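Local coordinates for protein Phenylalanine/tyrosine ammonia-lyase (Rhodosporidium toruloides, PDB 1Y2M) that catalyses the non-oxidative deamination of L-phenylalanine and L-tyrosine to trans-cinnamic acid and p-coumaric acid, releasing ammonium, at residues Asp518-Ser521 with Leu522-Thr526. Residues are numbered along the deposited sequence; the frame is centred on the assembly and turned at random.
Sequences DVLS and LLLAT
Leu520 and Leu524 meet one turn apart on the long helix 506-560, by backbone and side chain together. Leu524 N donates to Leu520 O at 2.8 Å, with an N-H...O angle of 163°. The same i to i+4 pattern of an alpha helix satisfies the carbonyls of Asp518, Val519 and Ser521, which accept from Leu522 N, Leu523 N and Ala525 N. Leu522 O takes two donors, Thr526 N at 3.0 Å and Thr526 OG1 at 2.9 Å, from opposite faces of its carbonyl plane. The buried threonine hydroxyl is thus paired within its own helix. Ser521 OG hydrogen-bonds to Asn517 O, one turn back; a chi1 of -61° puts it beside its own backbone N, where it can reach that carbonyl. Asp518 OD1 instead leaves the helix, for a hydrogen bond to Tyr699 OH and a salt bridge to Lys703. The Leu520 and Leu524 side chains cross at a slant. Leu520 CD1 is set against Leu524 CG, at 3.7 Å, and CD2; it also lies 4.0 Å from Leu523 CD2. Cut back to an alanine, Leu524 would probably leave Leu520 CD1 with less cover and open a gap toward Leu289 and Leu292. The turn lies largely buried in the bundle of long helices characteristic of the PAL/histidase family. Leu520 and Leu524 pack on helix 416-443, Leu523 on helix 468-484, and Leu524 also on helix 273-303. Helix 691-703 covers Ser521 and Leu522, while Val142 of a second subunit also touches Leu522.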
ATOM      1  N   ASP B 518     -13.056  -7.851 -11.868  1.00  8.91           N
ATOM      2  CA  ASP B 518     -13.476  -7.191 -13.086  1.00  8.73           C
ATOM      3  C   ASP B 518     -12.254  -6.873 -13.940  1.00  7.36           C
ATOM      4  O   ASP B 518     -12.187  -7.163 -15.153  1.00  9.91           O
ATOM      5  CB  ASP B 518     -14.209  -5.902 -12.730  1.00 12.13           C
ATOM      6  CG  ASP B 518     -15.002  -5.317 -13.909  1.00 15.31           C
ATOM      7  OD1 ASP B 518     -15.477  -6.082 -14.819  1.00 15.82           O
ATOM      8  OD2 ASP B 518     -15.201  -4.079 -13.886  1.00 16.70           O
ATOM      9  N   VAL B 519     -11.248  -6.263 -13.305  1.00  7.85           N
ATOM     10  CA  VAL B 519     -10.010  -5.930 -14.033  1.00  8.14           C
ATOM     11  C   VAL B 519      -9.311  -7.147 -14.541  1.00  8.39           C
ATOM     12  O   VAL B 519      -8.794  -7.145 -15.689  1.00  9.16           O
ATOM     13  CB  VAL B 519      -9.119  -5.054 -13.181  1.00  9.53           C
ATOM     14  CG1 VAL B 519      -7.805  -4.733 -13.876  1.00  8.82           C
ATOM     15  CG2 VAL B 519      -9.894  -3.790 -12.831  1.00 10.81           C
ATOM     16  N   LEU B 520      -9.249  -8.198 -13.719  1.00  8.73           N
ATOM     17  CA  LEU B 520      -8.610  -9.445 -14.180  1.00  8.02           C
ATOM     18  C   LEU B 520      -9.406 -10.000 -15.354  1.00  8.95           C
ATOM     19  O   LEU B 520      -8.808 -10.577 -16.264  1.00  9.15           O
ATOM     20  CB  LEU B 520      -8.502 -10.491 -13.071  1.00  9.73           C
ATOM     21  CG  LEU B 520      -7.723 -11.769 -13.428  1.00 10.62           C
ATOM     22  CD1 LEU B 520      -6.374 -11.524 -14.092  1.00 12.29           C
ATOM     23  CD2 LEU B 520      -7.462 -12.662 -12.213  1.00  9.87           C
ATOM     24  N   SER B 521     -10.746  -9.871 -15.359  1.00  9.06           N
ATOM     25  CA  SER B 521     -11.550 -10.379 -16.489  1.00  8.80           C
ATOM     26  C   SER B 521     -11.197  -9.638 -17.764  1.00  6.99           C
ATOM     27  O   SER B 521     -11.181 -10.220 -18.841  1.00  9.09           O
ATOM     28  CB  SER B 521     -13.020 -10.247 -16.192  1.00  8.61           C
ATOM     29  OG  SER B 521     -13.401 -11.013 -15.027  1.00 10.44           O
ATOM     30  N   LEU B 522     -10.935  -8.344 -17.648  1.00  7.27           N
ATOM     31  CA  LEU B 522     -10.523  -7.574 -18.844  1.00  8.37           C
ATOM     32  C   LEU B 522      -9.187  -8.101 -19.359  1.00 10.38           C
ATOM     33  O   LEU B 522      -8.995  -8.267 -20.569  1.00  8.89           O
ATOM     34  CB  LEU B 522     -10.329  -6.089 -18.482  1.00  8.69           C
ATOM     35  CG  LEU B 522     -11.590  -5.291 -18.128  1.00  9.10           C
ATOM     36  CD1 LEU B 522     -11.277  -3.948 -17.514  1.00  9.48           C
ATOM     37  CD2 LEU B 522     -12.445  -5.115 -19.368  1.00 12.38           C
ATOM     38  N   LEU B 523      -8.252  -8.323 -18.445  1.00  8.46           N
ATOM     39  CA  LEU B 523      -6.920  -8.828 -18.799  1.00  8.86           C
ATOM     40  C   LEU B 523      -7.013 -10.211 -19.421  1.00  9.17           C
ATOM     41  O   LEU B 523      -6.336 -10.498 -20.439  1.00  9.81           O
ATOM     42  CB  LEU B 523      -6.029  -8.824 -17.558  1.00 10.24           C
ATOM     43  CG  LEU B 523      -4.621  -9.344 -17.727  1.00  8.31           C
ATOM     44  CD1 LEU B 523      -3.872  -8.718 -18.815  1.00  8.56           C
ATOM     45  CD2 LEU B 523      -3.853  -9.326 -16.356  1.00 11.40           C
ATOM     46  N   LEU B 524      -7.766 -11.109 -18.779  1.00  8.83           N
ATOM     47  CA  LEU B 524      -7.804 -12.478 -19.288  1.00  8.62           C
ATOM     48  C   LEU B 524      -8.594 -12.557 -20.620  1.00 10.04           C
ATOM     49  O   LEU B 524      -8.278 -13.375 -21.495  1.00  9.96           O
ATOM     50  CB  LEU B 524      -8.337 -13.457 -18.242  1.00  8.49           C
ATOM     51  CG  LEU B 524      -7.423 -13.551 -17.019  1.00 10.81           C
ATOM     52  CD1 LEU B 524      -7.875 -14.750 -16.201  1.00  9.93           C
ATOM     53  CD2 LEU B 524      -5.933 -13.671 -17.327  1.00 12.04           C
ATOM     54  N   ALA B 525      -9.604 -11.696 -20.786  1.00  8.83           N
ATOM     55  CA  ALA B 525     -10.330 -11.601 -22.096  1.00  9.40           C
ATOM     56  C   ALA B 525      -9.327 -11.166 -23.190  1.00  8.74           C
ATOM     57  O   ALA B 525      -9.341 -11.654 -24.288  1.00  9.38           O
ATOM     58  CB  ALA B 525     -11.471 -10.672 -22.027  1.00 11.34           C
ATOM     59  N   THR B 526      -8.523 -10.183 -22.862  1.00  8.69           N
ATOM     60  CA  THR B 526      -7.463  -9.704 -23.766  1.00  7.46           C
ATOM     61  C   THR B 526      -6.471 -10.817 -24.157  1.00  8.39           C
ATOM     62  O   THR B 526      -6.109 -11.024 -25.326  1.00  8.47           O
ATOM     63  CB  THR B 526      -6.753  -8.515 -23.097  1.00 11.74           C
ATOM     64  OG1 THR B 526      -7.691  -7.442 -22.988  1.00  8.99           O
ATOM     65  CG2 THR B 526      -5.509  -8.032 -23.831  1.00 10.07           C
TER